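PDB 2VVF: major capsid protein P2, which forms the trimeric double jelly-roll building block of the capsid surrounding the membrane of the marine bacteriophage PM2. Local coordinates for residues I66-R71 / T145-F150; P88-V93 / L98-M103; K193-L198 / I221-E226. All blocks are in the same frame, centred on the assembly; numbering follows the deposited sequence.

Contact 1 of 3, residues I66-R71 / T145-F150; sequences ILENTR and TMRRNF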
loop_
_atom_site.group_PDB
_atom_site.type_symbol
_atom_site.label_atom_id
_atom_site.label_comp_id
_atom_site.label_asym_id
_atom_site.label_seq_id
_atom_site.Cartn_x
_atom_site.Cartn_y
_atom_site.Cartn_z
ATOM N N ILE A 66 -15.459 -14.411 5.410
ATOM C CA ILE A 66 -15.115 -14.095 4.029
ATOM C C ILE A 66 -15.405 -12.620 3.767
ATOM O O ILE A 66 -14.642 -11.936 3.085
ATOM C CB ILE A 66 -15.893 -14.985 3.043
ATOM C CG1 ILE A 66 -15.348 -16.415 3.063
ATOM C CG2 ILE A 66 -15.834 -14.401 1.640
ATOM C CD1 ILE A 66 -16.173 -17.392 2.253
ATOM N N LEU A 67 -16.513 -12.138 4.322
ATOM C CA LEU A 67 -16.920 -10.748 4.169
ATOM C C LEU A 67 -16.013 -9.828 4.982
ATOM O O LEU A 67 -15.718 -8.704 4.575
ATOM C CB LEU A 67 -18.379 -10.573 4.592
ATOM C CG LEU A 67 -19.392 -11.338 3.736
ATOM C CD1 LEU A 67 -20.803 -11.139 4.251
ATOM C CD2 LEU A 67 -19.284 -10.918 2.281
ATOM N N GLU A 68 -15.561 -10.320 6.130
ATOM C CA GLU A 68 -14.663 -9.558 6.986
ATOM C C GLU A 68 -13.365 -9.274 6.239
ATOM O O GLU A 68 -12.825 -8.169 6.309
ATOM C CB GLU A 68 -14.365 -10.343 8.264
ATOM C CG GLU A 68 -13.147 -9.857 9.031
ATOM C CD GLU A 68 -13.003 -10.545 10.372
ATOM O OE1 GLU A 68 -14.020 -10.665 11.087
ATOM O OE2 GLU A 68 -11.879 -10.979 10.704
ATOM N N ASN A 69 -12.869 -10.280 5.525
ATOM C CA ASN A 69 -11.634 -10.147 4.759
ATOM C C ASN A 69 -11.855 -9.305 3.505
ATOM O O ASN A 69 -10.993 -8.515 3.116
ATOM C CB ASN A 69 -11.085 -11.526 4.381
ATOM C CG ASN A 69 -10.635 -12.326 5.591
ATOM O OD1 ASN A 69 -10.229 -11.761 6.608
ATOM N ND2 ASN A 69 -10.701 -13.648 5.483
ATOM N N THR A 70 -13.015 -9.483 2.877
ATOM C CA THR A 70 -13.363 -8.738 1.670
ATOM C C THR A 70 -13.410 -7.238 1.947
ATOM O O THR A 70 -12.971 -6.429 1.126
ATOM C CB THR A 70 -14.698 -9.227 1.075
ATOM O OG1 THR A 70 -14.635 -10.639 0.841
ATOM C CG2 THR A 70 -14.993 -8.514 -0.235
ATOM N N ARG A 71 -13.951 -6.873 3.106
ATOM C CA ARG A 71 -14.071 -5.472 3.501
ATOM C C ARG A 71 -12.732 -4.739 3.523
ATOM O O ARG A 71 -12.650 -3.570 3.144
ATOM C CB ARG A 71 -14.746 -5.356 4.869
ATOM C CG ARG A 71 -15.530 -4.074 5.056
ATOM C CD ARG A 71 -16.030 -3.946 6.480
ATOM N NE ARG A 71 -14.941 -3.705 7.420
ATOM C CZ ARG A 71 -14.280 -2.555 7.520
ATOM N NH1 ARG A 71 -14.595 -1.533 6.734
ATOM N NH2 ARG A 71 -13.304 -2.428 8.407
ATOM N N THR A 145 -8.489 -9.297 18.694
ATOM C CA THR A 145 -9.734 -8.765 18.147
ATOM C C THR A 145 -10.854 -9.685 18.621
ATOM O O THR A 145 -10.759 -10.906 18.488
ATOM C CB THR A 145 -9.699 -8.708 16.606
ATOM O OG1 THR A 145 -8.715 -7.760 16.178
ATOM C CG2 THR A 145 -11.059 -8.305 16.058
ATOM N N MET A 146 -11.901 -9.105 19.200
ATOM C CA MET A 146 -13.014 -9.898 19.707
ATOM C C MET A 146 -14.321 -9.554 19.005
ATOM O O MET A 146 -15.016 -8.616 19.389
ATOM C CB MET A 146 -13.148 -9.727 21.222
ATOM C CG MET A 146 -11.983 -10.308 22.001
ATOM S SD MET A 146 -11.590 -9.366 23.477
ATOM C CE MET A 146 -9.893 -9.902 23.784
ATOM N N ARG A 147 -14.639 -10.320 17.968
ATOM C CA ARG A 147 -15.852 -10.106 17.188
ATOM C C ARG A 147 -17.075 -10.619 17.943
ATOM O O ARG A 147 -17.175 -11.809 18.248
ATOM C CB ARG A 147 -15.727 -10.807 15.835
ATOM C CG ARG A 147 -16.798 -10.445 14.825
ATOM C CD ARG A 147 -16.868 -11.494 13.723
ATOM N NE ARG A 147 -17.550 -11.004 12.529
ATOM C CZ ARG A 147 -18.828 -11.234 12.254
ATOM N NH1 ARG A 147 -19.570 -11.945 13.092
ATOM N NH2 ARG A 147 -19.368 -10.749 11.143
ATOM N N ARG A 148 -17.998 -9.712 18.252
ATOM C CA ARG A 148 -19.208 -10.064 18.992
ATOM C C ARG A 148 -20.476 -9.874 18.165
ATOM O O ARG A 148 -20.564 -8.967 17.337
ATOM C CB ARG A 148 -19.296 -9.279 20.301
ATOM C CG ARG A 148 -18.303 -9.729 21.359
ATOM C CD ARG A 148 -18.092 -11.237 21.317
ATOM N NE ARG A 148 -16.808 -11.622 21.897
ATOM C CZ ARG A 148 -16.557 -11.654 23.201
ATOM N NH1 ARG A 148 -17.506 -11.334 24.068
ATOM N NH2 ARG A 148 -15.357 -12.007 23.637
ATOM N N ASN A 149 -21.456 -10.738 18.408
ATOM C CA ASN A 149 -22.718 -10.722 17.677
ATOM C C ASN A 149 -23.866 -10.188 18.528
ATOM O O ASN A 149 -24.008 -10.556 19.693
ATOM C CB ASN A 149 -23.054 -12.145 17.211
ATOM C CG ASN A 149 -23.625 -12.181 15.811
ATOM O OD1 ASN A 149 -23.733 -11.153 15.142
ATOM N ND2 ASN A 149 -23.991 -13.373 15.355
ATOM N N PHE A 150 -24.696 -9.340 17.927
ATOM C CA PHE A 150 -25.859 -8.778 18.609
ATOM C C PHE A 150 -27.028 -8.664 17.632
ATOM O O PHE A 150 -26.841 -8.320 16.466
ATOM C CB PHE A 150 -25.541 -7.402 19.201
ATOM C CG PHE A 150 -24.360 -7.395 20.129
ATOM C CD1 PHE A 150 -24.498 -7.790 21.449
ATOM C CD2 PHE A 150 -23.117 -6.973 19.687
ATOM C CE1 PHE A 150 -23.414 -7.784 22.306
ATOM C CE2 PHE A 150 -22.030 -6.965 20.538
ATOM C CZ PHE A 150 -22.179 -7.371 21.851
HETATM O O HOH W 1 -15.568 -8.751 11.334
#
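Glu-68 and Arg-147 meet through a single pair of polar atoms, a useful example of two distant backbones bridged by long side chains and a water. The nearest CA atoms, those of Glu-68 and Arg-147, are 10.3 Å apart, and both residues close the gap by stretching. Glu-68 sends CG anti to its backbone nitrogen (chi1 163°) and stays extended as far as the carboxylate; Arg-147 does likewise (chi1 -169°), running straight from CG to NE. The two chains slide past one another in opposite directions, and OE1 of Glu-68 arrives at the edge of the guanidinium, near its plane, with the two flat groups turned 27° apart. The salt bridge from OE1 of Glu-68 to NE of Arg-147 is long, at 3.8 Å. A water fills in, donating to Glu-68 OE1 and accepting from Arg-147 NE at 3.2 Å from that nitrogen. Neither end depends on this link alone: Tyr-59 OH also bonds to Glu-68 OE1, while Arg-147 NH1 is held by the carbonyl of Thr-58, which should fix the rotation of the guanidinium. Only 52 Å² is buried here. Helix 63-71 of the N-terminal half thus faces strand 143-154 of the C-terminal half, with strand 54-59 supplying Thr-58 and Tyr-59 from one jelly roll and strand 252-263 pairing with 143-154 in the other.

Contact 2 of 3, residues P88-V93 / L98-M103; sequences PEMKGV and LVQQRM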
loop_
_atom_site.group_PDB
_atom_site.type_symbol
_atom_site.label_atom_id
_atom_site.label_comp_id
_atom_site.label_asym_id
_atom_site.label_seq_id
_atom_site.Cartn_x
_atom_site.Cartn_y
_atom_site.Cartn_z
ATOM N N PRO A 88 -3.213 -6.753 8.871
ATOM C CA PRO A 88 -2.327 -6.183 7.855
ATOM C C PRO A 88 -2.543 -4.701 7.548
ATOM O O PRO A 88 -1.657 -4.041 7.004
ATOM C CB PRO A 88 -2.638 -7.021 6.607
ATOM C CG PRO A 88 -3.349 -8.248 7.111
ATOM C CD PRO A 88 -4.096 -7.794 8.319
ATOM N N GLU A 89 -3.723 -4.187 7.879
ATOM C CA GLU A 89 -4.055 -2.794 7.597
ATOM C C GLU A 89 -3.573 -1.826 8.675
ATOM O O GLU A 89 -3.656 -0.606 8.510
ATOM C CB GLU A 89 -5.565 -2.641 7.393
ATOM C CG GLU A 89 -6.138 -3.522 6.295
ATOM C CD GLU A 89 -6.294 -4.970 6.725
ATOM O OE1 GLU A 89 -6.337 -5.229 7.947
ATOM O OE2 GLU A 89 -6.376 -5.845 5.839
ATOM N N MET A 90 -3.073 -2.374 9.778
ATOM C CA MET A 90 -2.597 -1.554 10.887
ATOM C C MET A 90 -1.425 -0.655 10.511
ATOM O O MET A 90 -0.529 -1.060 9.769
ATOM C CB MET A 90 -2.222 -2.432 12.084
ATOM C CG MET A 90 -3.377 -3.242 12.652
ATOM S SD MET A 90 -4.898 -2.287 12.807
ATOM C CE MET A 90 -4.468 -1.159 14.121
ATOM N N LYS A 91 -1.440 0.565 11.041
ATOM C CA LYS A 91 -0.375 1.537 10.817
ATOM C C LYS A 91 0.101 2.048 12.175
ATOM O O LYS A 91 -0.711 2.355 13.047
ATOM C CB LYS A 91 -0.878 2.704 9.964
ATOM C CG LYS A 91 -1.404 2.299 8.595
ATOM C CD LYS A 91 -0.286 2.224 7.570
ATOM C CE LYS A 91 0.504 3.520 7.516
ATOM N NZ LYS A 91 1.703 3.402 6.640
ATOM N N GLY A 92 1.415 2.115 12.359
ATOM C CA GLY A 92 1.983 2.558 13.626
ATOM C C GLY A 92 2.025 4.077 13.753
ATOM O O GLY A 92 2.203 4.792 12.767
ATOM N N VAL A 93 1.859 4.562 14.980
ATOM C CA VAL A 93 1.897 5.994 15.246
ATOM C C VAL A 93 3.187 6.335 15.987
ATOM O O VAL A 93 3.873 7.303 15.650
ATOM C CB VAL A 93 0.648 6.462 16.016
ATOM C CG1 VAL A 93 0.231 5.420 17.040
ATOM C CG2 VAL A 93 0.902 7.808 16.680
ATOM N N LEU A 98 4.609 -2.753 11.209
ATOM C CA LEU A 98 4.751 -4.183 11.463
ATOM C C LEU A 98 4.407 -4.545 12.905
ATOM O O LEU A 98 3.746 -5.551 13.164
ATOM C CB LEU A 98 6.173 -4.646 11.128
ATOM C CG LEU A 98 6.449 -5.045 9.676
ATOM C CD1 LEU A 98 7.900 -5.466 9.499
ATOM C CD2 LEU A 98 5.506 -6.151 9.228
ATOM N N VAL A 99 4.863 -3.722 13.844
ATOM C CA VAL A 99 4.596 -3.960 15.259
ATOM C C VAL A 99 3.108 -3.817 15.561
ATOM O O VAL A 99 2.541 -4.597 16.326
ATOM C CB VAL A 99 5.443 -3.033 16.159
ATOM C CG1 VAL A 99 4.910 -3.036 17.583
ATOM C CG2 VAL A 99 6.903 -3.450 16.131
ATOM N N GLN A 100 2.481 -2.817 14.951
ATOM C CA GLN A 100 1.059 -2.558 15.150
ATOM C C GLN A 100 0.178 -3.651 14.552
ATOM O O GLN A 100 -0.916 -3.919 15.050
ATOM C CB GLN A 100 0.678 -1.195 14.567
ATOM C CG GLN A 100 -0.567 -0.578 15.183
ATOM C CD GLN A 100 -0.581 -0.683 16.696
ATOM O OE1 GLN A 100 -0.950 -1.717 17.255
ATOM N NE2 GLN A 100 -0.180 0.389 17.367
ATOM N N GLN A 101 0.658 -4.279 13.481
ATOM C CA GLN A 101 -0.089 -5.348 12.823
ATOM C C GLN A 101 0.077 -6.674 13.557
ATOM O O GLN A 101 -0.899 -7.378 13.816
ATOM C CB GLN A 101 0.362 -5.507 11.370
ATOM C CG GLN A 101 0.313 -4.231 10.556
ATOM C CD GLN A 101 1.191 -4.296 9.321
ATOM O OE1 GLN A 101 1.797 -5.326 9.029
ATOM N NE2 GLN A 101 1.272 -3.191 8.595
ATOM N N ARG A 102 1.323 -7.012 13.876
ATOM C CA ARG A 102 1.636 -8.263 14.562
ATOM C C ARG A 102 1.104 -8.296 15.992
ATOM O O ARG A 102 0.943 -9.366 16.579
ATOM C CB ARG A 102 3.148 -8.509 14.562
ATOM C CG ARG A 102 3.784 -8.501 13.179
ATOM C CD ARG A 102 5.298 -8.433 13.270
ATOM N NE ARG A 102 5.942 -8.992 12.086
ATOM C CZ ARG A 102 7.239 -8.879 11.820
ATOM N NH1 ARG A 102 7.740 -9.417 10.717
ATOM N NH2 ARG A 102 8.031 -8.224 12.657
ATOM N N MET A 103 0.836 -7.121 16.550
ATOM C CA MET A 103 0.334 -7.023 17.916
ATOM C C MET A 103 -1.022 -7.700 18.100
ATOM O O MET A 103 -1.478 -7.898 19.225
ATOM C CB MET A 103 0.270 -5.559 18.356
ATOM C CG MET A 103 -1.049 -5.142 18.981
ATOM S SD MET A 103 -1.022 -3.417 19.528
ATOM C CE MET A 103 -2.682 -2.900 19.101
#
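The carboxamide of Gln-101 offers its edge to the loop 88-93: NE2 donates to the backbone oxygen of Met-90 over 3.0 Å, with an N-H...O angle of 164°. Met-90 O lies just 2° out of the amide plane, and the donor in turn sits in the plane of that carbonyl, so the bond is in plane at both ends. Pro-88 O, 3.4 Å from Gln-101 NE2, is too poorly angled to bond. Gln-101 reaches this position because CG is turned beside its backbone nitrogen (chi1 -54°) and the chain beyond is extended, carrying the amide to the Met-90 carbonyl. The rest of the contact sets carbon atoms against carbon and carbonyl oxygen. CB of Met-90 rests 3.5 Å from CG of Gln-101, and CG of Met-90 lies equally close to the carbonyl oxygen of Gln-100. The side chains of Met-90 and Gln-100 cross at a slant, while CG of Gln-100 passes 3.6 Å from Lys-91 O. Leu-98 CD2 lies over one face of the Arg-102 guanidinium, toward the rim, and that arginine forms salt bridges with Asp-228 and Glu-226 of the second subunit. Lys-91 reaches Asp-97 of its own chain and of the third subunit. The arrangement is a loop folded back on the short helix that follows it, between strands 80-84 and 106-107 of the N-terminal jelly roll, and takes part in trimer contacts.

Contact 3 of 3, residues K193-L198 / I221-E226; sequences KWRDLL and IDFMLE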
loop_
_atom_site.group_PDB
_atom_site.type_symbol
_atom_site.label_atom_id
_atom_site.label_comp_id
_atom_site.label_asym_id
_atom_site.label_seq_id
_atom_site.Cartn_x
_atom_site.Cartn_y
_atom_site.Cartn_z
ATOM N N LYS A 193 -21.642 14.071 19.135
ATOM C CA LYS A 193 -21.892 13.406 17.862
ATOM C C LYS A 193 -20.605 13.198 17.072
ATOM O O LYS A 193 -20.199 14.055 16.286
ATOM C CB LYS A 193 -22.893 14.214 17.031
ATOM C CG LYS A 193 -23.918 13.369 16.300
ATOM C CD LYS A 193 -24.914 14.240 15.552
ATOM C CE LYS A 193 -25.556 15.261 16.477
ATOM N NZ LYS A 193 -26.776 15.863 15.872
ATOM N N TRP A 194 -19.973 12.048 17.276
ATOM C CA TRP A 194 -18.731 11.725 16.584
ATOM C C TRP A 194 -18.971 11.418 15.112
ATOM O O TRP A 194 -18.100 11.629 14.266
ATOM C CB TRP A 194 -18.022 10.570 17.284
ATOM C CG TRP A 194 -17.419 10.990 18.583
ATOM C CD1 TRP A 194 -17.940 10.801 19.830
ATOM C CD2 TRP A 194 -16.234 11.774 18.758
ATOM N NE1 TRP A 194 -17.127 11.380 20.776
ATOM C CE2 TRP A 194 -16.071 11.982 20.143
ATOM C CE3 TRP A 194 -15.279 12.294 17.881
ATOM C CZ2 TRP A 194 -14.989 12.683 20.668
ATOM C CZ3 TRP A 194 -14.207 12.992 18.405
ATOM C CH2 TRP A 194 -14.073 13.184 19.785
ATOM N N ARG A 195 -20.171 10.937 14.812
ATOM C CA ARG A 195 -20.557 10.640 13.443
ATOM C C ARG A 195 -21.946 11.221 13.211
ATOM O O ARG A 195 -22.935 10.733 13.755
ATOM C CB ARG A 195 -20.560 9.131 13.188
ATOM C CG ARG A 195 -19.204 8.467 13.365
ATOM C CD ARG A 195 -18.374 8.558 12.097
ATOM N NE ARG A 195 -17.003 8.098 12.303
ATOM C CZ ARG A 195 -16.464 7.058 11.677
ATOM N NH1 ARG A 195 -17.178 6.366 10.801
ATOM N NH2 ARG A 195 -15.209 6.707 11.926
ATOM N N ASP A 196 -22.002 12.300 12.444
ATOM C CA ASP A 196 -23.266 12.950 12.145
ATOM C C ASP A 196 -24.182 11.952 11.452
ATOM O O ASP A 196 -23.741 10.880 11.036
ATOM C CB ASP A 196 -23.026 14.150 11.227
ATOM C CG ASP A 196 -23.670 15.419 11.744
ATOM O OD1 ASP A 196 -24.606 15.319 12.564
ATOM O OD2 ASP A 196 -23.246 16.516 11.322
ATOM N N LEU A 197 -25.456 12.305 11.324
ATOM C CA LEU A 197 -26.401 11.445 10.628
ATOM C C LEU A 197 -25.941 11.379 9.174
ATOM O O LEU A 197 -26.377 12.169 8.337
ATOM C CB LEU A 197 -27.816 12.023 10.716
ATOM C CG LEU A 197 -28.956 11.123 10.234
ATOM C CD1 LEU A 197 -28.937 9.792 10.964
ATOM C CD2 LEU A 197 -30.297 11.816 10.409
ATOM N N LEU A 198 -25.013 10.466 8.898
ATOM C CA LEU A 198 -24.448 10.313 7.561
ATOM C C LEU A 198 -25.273 9.386 6.682
ATOM O O LEU A 198 -25.574 8.258 7.066
ATOM C CB LEU A 198 -23.016 9.775 7.641
ATOM C CG LEU A 198 -21.918 10.702 8.158
ATOM C CD1 LEU A 198 -20.543 10.201 7.734
ATOM C CD2 LEU A 198 -22.144 12.132 7.693
ATOM N N ILE A 221 -19.408 1.268 10.353
ATOM C CA ILE A 221 -18.877 2.438 11.038
ATOM C C ILE A 221 -17.447 2.109 11.442
ATOM O O ILE A 221 -17.200 1.595 12.534
ATOM C CB ILE A 221 -19.730 2.828 12.254
ATOM C CG1 ILE A 221 -21.076 3.398 11.800
ATOM C CG2 ILE A 221 -18.986 3.833 13.125
ATOM C CD1 ILE A 221 -22.039 3.659 12.936
ATOM N N ASP A 222 -16.517 2.358 10.525
ATOM C CA ASP A 222 -15.104 2.069 10.739
ATOM C C ASP A 222 -14.425 3.160 11.560
ATOM O O ASP A 222 -14.346 4.311 11.129
ATOM C CB ASP A 222 -14.402 1.920 9.388
ATOM C CG ASP A 222 -13.217 0.985 9.446
ATOM O OD1 ASP A 222 -12.532 0.951 10.491
ATOM O OD2 ASP A 222 -12.959 0.296 8.437
ATOM N N PHE A 223 -13.930 2.791 12.738
ATOM C CA PHE A 223 -13.254 3.741 13.618
ATOM C C PHE A 223 -11.739 3.681 13.438
ATOM O O PHE A 223 -10.997 4.365 14.141
ATOM C CB PHE A 223 -13.609 3.468 15.083
ATOM C CG PHE A 223 -15.060 3.678 15.409
ATOM C CD1 PHE A 223 -15.622 4.944 15.349
ATOM C CD2 PHE A 223 -15.857 2.615 15.799
ATOM C CE1 PHE A 223 -16.960 5.139 15.655
ATOM C CE2 PHE A 223 -17.192 2.805 16.109
ATOM C CZ PHE A 223 -17.744 4.068 16.036
ATOM N N MET A 224 -11.288 2.853 12.501
ATOM C CA MET A 224 -9.860 2.700 12.236
ATOM C C MET A 224 -9.561 2.806 10.746
ATOM O O MET A 224 -8.738 2.058 10.214
ATOM C CB MET A 224 -9.360 1.351 12.766
ATOM C CG MET A 224 -9.333 1.247 14.281
ATOM S SD MET A 224 -8.269 -0.087 14.858
ATOM C CE MET A 224 -8.765 -1.416 13.758
ATOM N N LEU A 225 -10.232 3.738 10.078
ATOM C CA LEU A 225 -10.060 3.937 8.642
ATOM C C LEU A 225 -8.609 4.195 8.225
ATOM O O LEU A 225 -8.170 3.746 7.165
ATOM C CB LEU A 225 -10.978 5.056 8.142
ATOM C CG LEU A 225 -12.461 4.692 8.016
ATOM C CD1 LEU A 225 -13.323 5.942 7.907
ATOM C CD2 LEU A 225 -12.694 3.770 6.827
ATOM N N GLU A 226 -7.869 4.910 9.064
ATOM C CA GLU A 226 -6.471 5.222 8.778
ATOM C C GLU A 226 -5.532 4.081 9.161
ATOM O O GLU A 226 -4.355 4.090 8.799
ATOM C CB GLU A 226 -6.046 6.487 9.519
ATOM C CG GLU A 226 -6.707 7.760 9.032
ATOM C CD GLU A 226 -6.245 8.971 9.810
ATOM O OE1 GLU A 226 -6.652 9.117 10.981
ATOM O OE2 GLU A 226 -5.438 9.754 9.267
#
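Arg-195 reaches across to Asp-222 and carries almost the whole contact, so its path from backbone to tip serves as a guide. CB points toward the segment 221-226. From there CG lies beside the backbone nitrogen (chi1 -62°) and the chain bends sharply at the next bond (chi2 -85°) before straightening toward NE. The side chain also packs on Phe-187 of the adjoining strand 182-189. Contacts with 221-226 begin at the head. CZ comes 3.5 Å from Asp-222 O, NH1 sits 3.9 Å from Ile-221 CG2, and NH2 makes the hydrogen bond, donating to Asp-222 O over 2.7 Å. That oxygen lies at the edge of the guanidinium, close to its plane, whereas the nitrogen approaches from 38° above the plane of the carbonyl. NH2 is also 3.9 Å from CD1 of Phe-223, which shares one face of the guanidinium with the Ile-221 methyl; relative to the phenyl ring the approach is oblique.

The accepting carbonyl belongs to an Asx turn, in which Asp-222 OD1 takes the backbone N-H of Met-224 over 3.0 Å; the carboxylate has a second partner in Arg-71. At the other end, Trp-194 and Arg-195 form a classic beta bulge opposite Phe-187, at the corner from which the arginine departs. Phe-4 of the third subunit adds a cation-pi interaction with Arg-195. Chemically, then, a buried positive charge is met by a neutral peptide oxygen and by the ring of that Phe-4, and packs beside Phe-223; the carboxylate of Asp-222 stands off, with OD1 6.5 Å from NH2 of Arg-195, and probably contributes at most a longer-range electrostatic attraction.

How the contacts relate
Contacts 1 and 3 follow one another along the chain, their centres 17 Å apart, yet they are joined directly: NH2 of Arg-71 forms a salt bridge with OD2 of Asp-222 at 2.7 Å, joining segment 66-71 in the N-terminal half to segment 221-226 in the C-terminal half. Contact 2 is nested within the loop closed by contact 1 without touching it, nearest atoms being about 6 Å apart. It does pack on contact 3, where Lys-91 CG lies 3.5 Å from Glu-226 O. Contacts 2 and 3 both touch the third subunit, and the bound calcium ion is about 10 Å from the Gln-100 side chain of contact 2.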